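Local coordinates for activator of 2-hydroxyisocaproyl-CoA dehydratase (PDB 4EHT), which transfers one electron, coupled to ATP hydrolysis, to (R)-2-hydroxyisocaproyl-CoA dehydratase in leucine fermentation, as a homodimer holding one [4Fe-4S] cluster, at residues R85-I90 / Q241-L246; V210-G215 / T232-P237. All coordinates share one frame; numbering follows the deposited sequence.

Contact 1: R85-I90 / Q241-L246; sequences RGVNFI and QLTGAL. With ADP (adenosine-5'-diphosphate), chain D.
G86 and T243 show how two helices come close when one of them offers only backbone: their CA atoms lie 4.9 Å apart, and CA of G86 lies 3.6 Å from O of T243 in a nearly straight CA-H...O contact, 169° at the hydrogen. Apolar packing flanks this point. L246 uses a single methyl, CD2, which meets CD1 of I90 at 3.8 Å and lies obliquely near CD2 of the F89 ring, 4.1 Å away; the L246 and F89 side chains run at about right angles. Elsewhere along the helix, CG2 of V87 touches CB and CG2 of T243.

The two helices, 79-90 and 243-260, belong to the actin-like ATPase (ASKHA) fold of this family, in which the nucleotide sits in a cleft between two lobes. Polar contacts between the same two helices supplement the packing. OG1 of T243, lodged between its own N and carbonyl carbon (chi1 52°), is hydrogen-bonded to H83, and R85 forms a salt bridge with D254. The extended side chain of Q241 instead reaches the nucleotide, its NE2 donating to O1A of the ADP alpha-phosphate at 2.8 Å and 167°, while OE1 is engaged by R218.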
loop_
_atom_site.group_PDB
_atom_site.type_symbol
_atom_site.label_atom_id
_atom_site.label_comp_id
_atom_site.label_asym_id
_atom_site.label_seq_id
_atom_site.Cartn_x
_atom_site.Cartn_y
_atom_site.Cartn_z
ATOM N N ARG A 85 -17.560 15.381 -19.165
ATOM C CA ARG A 85 -18.371 15.546 -20.395
ATOM C C ARG A 85 -19.293 14.331 -20.574
ATOM O O ARG A 85 -20.509 14.466 -20.803
ATOM C CB ARG A 85 -17.424 15.713 -21.596
ATOM C CG ARG A 85 -18.133 15.949 -22.970
ATOM C CD ARG A 85 -18.906 17.267 -23.009
ATOM N NE ARG A 85 -19.755 17.361 -24.208
ATOM C CZ ARG A 85 -19.290 17.672 -25.411
ATOM N NH1 ARG A 85 -17.993 17.921 -25.550
ATOM N NH2 ARG A 85 -20.111 17.751 -26.473
ATOM N N GLY A 86 -18.731 13.132 -20.439
ATOM C CA GLY A 86 -19.512 11.913 -20.613
ATOM C C GLY A 86 -20.625 11.772 -19.572
ATOM O O GLY A 86 -21.767 11.391 -19.887
ATOM N N VAL A 87 -20.307 12.088 -18.323
ATOM C CA VAL A 87 -21.300 11.997 -17.250
ATOM C C VAL A 87 -22.411 13.023 -17.450
ATOM O O VAL A 87 -23.597 12.692 -17.344
ATOM C CB VAL A 87 -20.661 12.185 -15.844
ATOM C CG1 VAL A 87 -21.750 12.327 -14.774
ATOM C CG2 VAL A 87 -19.739 11.021 -15.527
ATOM N N ASN A 88 -22.036 14.263 -17.740
ATOM C CA ASN A 88 -23.018 15.321 -17.909
ATOM C C ASN A 88 -23.937 15.031 -19.092
ATOM O O ASN A 88 -25.065 15.526 -19.159
ATOM C CB ASN A 88 -22.333 16.673 -18.114
ATOM C CG ASN A 88 -21.797 17.252 -16.830
ATOM O OD1 ASN A 88 -22.456 17.210 -15.795
ATOM N ND2 ASN A 88 -20.590 17.803 -16.892
ATOM N N PHE A 89 -23.449 14.225 -20.024
ATOM C CA PHE A 89 -24.252 13.843 -21.182
ATOM C C PHE A 89 -25.368 12.894 -20.769
ATOM O O PHE A 89 -26.452 12.881 -21.362
ATOM C CB PHE A 89 -23.386 13.154 -22.230
ATOM C CG PHE A 89 -24.139 12.791 -23.485
ATOM C CD1 PHE A 89 -24.483 13.771 -24.403
ATOM C CD2 PHE A 89 -24.486 11.476 -23.751
ATOM C CE1 PHE A 89 -25.161 13.449 -25.565
ATOM C CE2 PHE A 89 -25.166 11.146 -24.918
ATOM C CZ PHE A 89 -25.502 12.134 -25.823
ATOM N N ILE A 90 -25.085 12.086 -19.756
ATOM C CA ILE A 90 -25.997 11.036 -19.324
ATOM C C ILE A 90 -26.864 11.472 -18.145
ATOM O O ILE A 90 -28.043 11.141 -18.084
ATOM C CB ILE A 90 -25.222 9.788 -18.859
ATOM C CG1 ILE A 90 -24.367 9.228 -19.994
ATOM C CG2 ILE A 90 -26.191 8.715 -18.374
ATOM C CD1 ILE A 90 -23.472 8.076 -19.543
ATOM N N GLN A 241 -17.946 2.309 -16.507
ATOM C CA GLN A 241 -16.533 2.199 -16.875
ATOM C C GLN A 241 -16.223 2.922 -18.202
ATOM O O GLN A 241 -15.052 3.131 -18.535
ATOM C CB GLN A 241 -16.109 0.732 -16.958
ATOM C CG GLN A 241 -14.600 0.533 -16.946
ATOM C CD GLN A 241 -14.205 -0.928 -16.937
ATOM O OE1 GLN A 241 -15.053 -1.806 -17.043
ATOM N NE2 GLN A 241 -12.917 -1.194 -16.812
ATOM N N LEU A 242 -17.268 3.334 -18.922
ATOM C CA LEU A 242 -17.116 3.868 -20.296
ATOM C C LEU A 242 -17.342 5.372 -20.438
ATOM O O LEU A 242 -17.278 5.915 -21.554
ATOM C CB LEU A 242 -18.105 3.149 -21.237
ATOM C CG LEU A 242 -17.810 1.675 -21.527
ATOM C CD1 LEU A 242 -19.058 0.981 -22.039
ATOM C CD2 LEU A 242 -16.659 1.524 -22.522
ATOM N N THR A 243 -17.618 6.049 -19.334
ATOM C CA THR A 243 -17.908 7.480 -19.382
ATOM C C THR A 243 -16.750 8.338 -19.919
ATOM O O THR A 243 -17.002 9.360 -20.566
ATOM C CB THR A 243 -18.363 8.026 -18.009
ATOM O OG1 THR A 243 -17.415 7.663 -16.997
ATOM C CG2 THR A 243 -19.756 7.458 -17.635
ATOM N N GLY A 244 -15.500 7.948 -19.646
ATOM C CA GLY A 244 -14.341 8.659 -20.220
ATOM C C GLY A 244 -14.269 8.532 -21.747
ATOM O O GLY A 244 -14.001 9.506 -22.466
ATOM N N ALA A 245 -14.510 7.328 -22.256
ATOM C CA ALA A 245 -14.508 7.102 -23.699
ATOM C C ALA A 245 -15.668 7.850 -24.336
ATOM O O ALA A 245 -15.545 8.393 -25.444
ATOM C CB ALA A 245 -14.590 5.619 -24.011
ATOM N N LEU A 246 -16.789 7.910 -23.629
ATOM C CA LEU A 246 -17.961 8.598 -24.156
ATOM C C LEU A 246 -17.691 10.097 -24.190
ATOM O O LEU A 246 -18.010 10.749 -25.174
ATOM C CB LEU A 246 -19.198 8.302 -23.312
ATOM C CG LEU A 246 -20.458 9.088 -23.678
ATOM C CD1 LEU A 246 -20.804 8.931 -25.162
ATOM C CD2 LEU A 246 -21.611 8.645 -22.797
HETATM P PB ADP D . -8.422 2.631 -15.462
HETATM O O1B ADP D . -7.759 1.666 -16.393
HETATM O O2B ADP D . -7.515 3.297 -14.463
HETATM O O3B ADP D . -9.306 3.665 -16.116
HETATM P PA ADP D . -11.001 1.441 -14.827
HETATM O O1A ADP D . -11.097 0.814 -16.187
HETATM O O2A ADP D . -11.821 2.658 -14.520
HETATM O O3A ADP D . -9.410 1.705 -14.547
HETATM O "O5'" ADP D . -11.349 0.318 -13.757
HETATM C "C5'" ADP D . -10.547 -0.838 -13.631
HETATM C "C4'" ADP D . -11.015 -1.574 -12.383
HETATM O "O4'" ADP D . -12.400 -1.932 -12.462
HETATM C "C3'" ADP D . -10.228 -2.867 -12.214
HETATM O "O3'" ADP D . -9.563 -2.838 -10.955
HETATM C "C2'" ADP D . -11.291 -3.948 -12.295
HETATM O "O2'" ADP D . -11.057 -5.100 -11.488
HETATM C "C1'" ADP D . -12.567 -3.233 -11.898
HETATM N N9 ADP D . -13.687 -3.921 -12.548
HETATM C C8 ADP D . -13.740 -4.140 -13.877
HETATM N N7 ADP D . -14.885 -4.788 -14.205
HETATM C C5 ADP D . -15.581 -4.997 -13.063
HETATM C C6 ADP D . -16.868 -5.640 -12.721
HETATM N N6 ADP D . -17.624 -6.178 -13.714
HETATM N N1 ADP D . -17.257 -5.653 -11.416
HETATM C C2 ADP D . -16.467 -5.107 -10.459
HETATM N N3 ADP D . -15.270 -4.515 -10.704
HETATM C C4 ADP D . -14.779 -4.427 -11.966
#

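Contact 2: V210-G215 / T232-P237; sequences VVMVGG and TEIIVP. With ADP (adenosine-5'-diphosphate), chain D.
V211 and I235 form a single bridge of parallel type between strand 210-213 and an extended segment, a worked example of backbone pairing that stays short. Two hydrogen bonds, both made by I235, flank V211 and give the parallel pattern: I235 N donates to V210 O at 2.9 Å, and M212 N to I235 O at 3.1 Å. The latter oxygen also receives a CA-H...O contact from CA of V211 at 3.2 Å. Beyond the bridge a water takes over, accepting from V210 N and donating to E233 O at 2.6 Å.

Side chains pack on both faces of V210-V213. On one, I234 sits between V210 and M212: its CG1 meets CG1 of V210, while its CG2 lies 3.8 Å from CE of M212, a methyl brought there by the bend at chi3 (-36°). M226 of helix 220-230 also packs against this pair. On the other face CD of P237 lies 4.0 Å from CG1 of V211, and V87 of helix 79-90 packs on V211 as well.

Strand 210-213 is the edge strand beside 96-100; after helix 220-230 the chain returns to run along it. The strand leads into G214-G215, where G215 N donates to O2A of ADP at 3.0 Å. M212 O, covered by CG1 of V236 and CD of P237, is buried without a polar partner, which implies that the bridge is not continued at V236-P237, although G214 pairs with P240 further on.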
loop_
_atom_site.group_PDB
_atom_site.type_symbol
_atom_site.label_atom_id
_atom_site.label_comp_id
_atom_site.label_asym_id
_atom_site.label_seq_id
_atom_site.Cartn_x
_atom_site.Cartn_y
_atom_site.Cartn_z
ATOM N N VAL A 210 -24.448 13.324 -7.119
ATOM C CA VAL A 210 -23.211 12.582 -6.981
ATOM C C VAL A 210 -23.249 11.386 -7.912
ATOM O O VAL A 210 -24.199 10.620 -7.885
ATOM C CB VAL A 210 -23.058 12.086 -5.545
ATOM C CG1 VAL A 210 -21.754 11.300 -5.384
ATOM C CG2 VAL A 210 -23.111 13.271 -4.584
ATOM N N VAL A 211 -22.213 11.228 -8.731
ATOM C CA VAL A 211 -22.140 10.142 -9.686
ATOM C C VAL A 211 -20.824 9.373 -9.491
ATOM O O VAL A 211 -19.765 9.977 -9.331
ATOM C CB VAL A 211 -22.231 10.712 -11.146
ATOM C CG1 VAL A 211 -22.111 9.612 -12.200
ATOM C CG2 VAL A 211 -23.543 11.496 -11.323
ATOM N N MET A 212 -20.889 8.045 -9.511
ATOM C CA MET A 212 -19.680 7.228 -9.472
ATOM C C MET A 212 -19.433 6.616 -10.841
ATOM O O MET A 212 -20.357 6.107 -11.487
ATOM C CB MET A 212 -19.789 6.116 -8.399
ATOM C CG MET A 212 -18.459 5.404 -8.077
ATOM S SD MET A 212 -18.565 4.198 -6.699
ATOM C CE MET A 212 -19.734 5.090 -5.686
ATOM N N VAL A 213 -18.180 6.674 -11.282
ATOM C CA VAL A 213 -17.786 6.097 -12.558
ATOM C C VAL A 213 -16.527 5.287 -12.347
ATOM O O VAL A 213 -16.012 5.205 -11.222
ATOM C CB VAL A 213 -17.550 7.191 -13.624
ATOM C CG1 VAL A 213 -18.832 7.994 -13.829
ATOM C CG2 VAL A 213 -16.362 8.095 -13.231
ATOM N N GLY A 214 -16.027 4.671 -13.412
ATOM C CA GLY A 214 -14.861 3.818 -13.264
ATOM C C GLY A 214 -15.304 2.375 -13.187
ATOM O O GLY A 214 -16.472 2.093 -12.913
ATOM N N GLY A 215 -14.384 1.460 -13.464
ATOM C CA GLY A 215 -14.713 0.051 -13.488
ATOM C C GLY A 215 -15.126 -0.465 -12.121
ATOM O O GLY A 215 -15.858 -1.449 -12.034
ATOM N N THR A 232 -25.259 10.077 1.304
ATOM C CA THR A 232 -25.893 10.708 0.157
ATOM C C THR A 232 -26.146 9.649 -0.893
ATOM O O THR A 232 -25.319 8.760 -1.107
ATOM C CB THR A 232 -24.951 11.779 -0.489
ATOM O OG1 THR A 232 -24.448 12.655 0.520
ATOM C CG2 THR A 232 -25.685 12.597 -1.513
ATOM N N GLU A 233 -27.278 9.767 -1.568
ATOM C CA GLU A 233 -27.578 8.960 -2.737
ATOM C C GLU A 233 -26.512 9.123 -3.821
ATOM O O GLU A 233 -26.057 10.229 -4.092
ATOM C CB GLU A 233 -28.926 9.403 -3.296
ATOM C CG GLU A 233 -29.189 9.007 -4.727
ATOM C CD GLU A 233 -30.577 9.437 -5.187
ATOM O OE1 GLU A 233 -31.546 9.221 -4.427
ATOM O OE2 GLU A 233 -30.697 10.007 -6.294
ATOM N N ILE A 234 -26.152 8.022 -4.464
ATOM C CA ILE A 234 -25.160 8.044 -5.536
ATOM C C ILE A 234 -25.783 7.458 -6.795
ATOM O O ILE A 234 -26.376 6.388 -6.762
ATOM C CB ILE A 234 -23.896 7.242 -5.146
ATOM C CG1 ILE A 234 -23.201 7.921 -3.951
ATOM C CG2 ILE A 234 -22.928 7.102 -6.350
ATOM C CD1 ILE A 234 -22.025 7.123 -3.374
ATOM N N ILE A 235 -25.669 8.174 -7.901
ATOM C CA ILE A 235 -26.166 7.671 -9.184
ATOM C C ILE A 235 -25.033 6.991 -9.934
ATOM O O ILE A 235 -23.898 7.482 -9.952
ATOM C CB ILE A 235 -26.757 8.815 -10.021
ATOM C CG1 ILE A 235 -27.892 9.482 -9.241
ATOM C CG2 ILE A 235 -27.264 8.299 -11.383
ATOM C CD1 ILE A 235 -28.282 10.844 -9.777
ATOM N N VAL A 236 -25.312 5.832 -10.514
ATOM C CA VAL A 236 -24.314 5.168 -11.360
ATOM C C VAL A 236 -24.914 5.001 -12.735
ATOM O O VAL A 236 -25.997 4.456 -12.844
ATOM C CB VAL A 236 -23.964 3.770 -10.844
ATOM C CG1 VAL A 236 -22.757 3.227 -11.585
ATOM C CG2 VAL A 236 -23.710 3.796 -9.327
ATOM N N PRO A 237 -24.214 5.455 -13.789
ATOM C CA PRO A 237 -24.819 5.224 -15.106
ATOM C C PRO A 237 -24.838 3.745 -15.438
ATOM O O PRO A 237 -24.232 2.948 -14.719
ATOM C CB PRO A 237 -23.885 5.977 -16.068
ATOM C CG PRO A 237 -22.587 6.066 -15.377
ATOM C CD PRO A 237 -22.845 6.014 -13.883
HETATM P PB ADP D . -8.422 2.631 -15.462
HETATM O O1B ADP D . -7.759 1.666 -16.393
HETATM O O2B ADP D . -7.515 3.297 -14.463
HETATM O O3B ADP D . -9.306 3.665 -16.116
HETATM P PA ADP D . -11.001 1.441 -14.827
HETATM O O1A ADP D . -11.097 0.814 -16.187
HETATM O O2A ADP D . -11.821 2.658 -14.520
HETATM O O3A ADP D . -9.410 1.705 -14.547
HETATM O "O5'" ADP D . -11.349 0.318 -13.757
HETATM C "C5'" ADP D . -10.547 -0.838 -13.631
HETATM C "C4'" ADP D . -11.015 -1.574 -12.383
HETATM O "O4'" ADP D . -12.400 -1.932 -12.462
HETATM C "C3'" ADP D . -10.228 -2.867 -12.214
HETATM O "O3'" ADP D . -9.563 -2.838 -10.955
HETATM C "C2'" ADP D . -11.291 -3.948 -12.295
HETATM O "O2'" ADP D . -11.057 -5.100 -11.488
HETATM C "C1'" ADP D . -12.567 -3.233 -11.898
HETATM N N9 ADP D . -13.687 -3.921 -12.548
HETATM C C8 ADP D . -13.740 -4.140 -13.877
HETATM N N7 ADP D . -14.885 -4.788 -14.205
HETATM C C5 ADP D . -15.581 -4.997 -13.063
HETATM C C6 ADP D . -16.868 -5.640 -12.721
HETATM N N6 ADP D . -17.624 -6.178 -13.714
HETATM N N1 ADP D . -17.257 -5.653 -11.416
HETATM C C2 ADP D . -16.467 -5.107 -10.459
HETATM N N3 ADP D . -15.270 -4.515 -10.704
HETATM C C4 ADP D . -14.779 -4.427 -11.966
HETATM O O HOH W 1 -26.658 12.235 -5.608
#

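Overall arrangement
Contact 2 is nested in the chain loop that contact 1 closes, and the two meet directly: V87 and T243 both pack on V213, so both helices of contact 1 rest on strand 210-213. Contact 1 is the more buried; across its two segments it is apolar and backbone in character, with polar links between the same helices outside them and F89 at its exposed margin. Contact 2 runs from the buried strand 210-213 to the more open 232-237 segment, with E233 exposed, and relies on backbone hydrogen bonds and a water as well as apolar packing. Both extend to the same ADP: contact 1 supplies a side-chain amide, contact 2 a main-chain N-H, each to an alpha-phosphate oxygen.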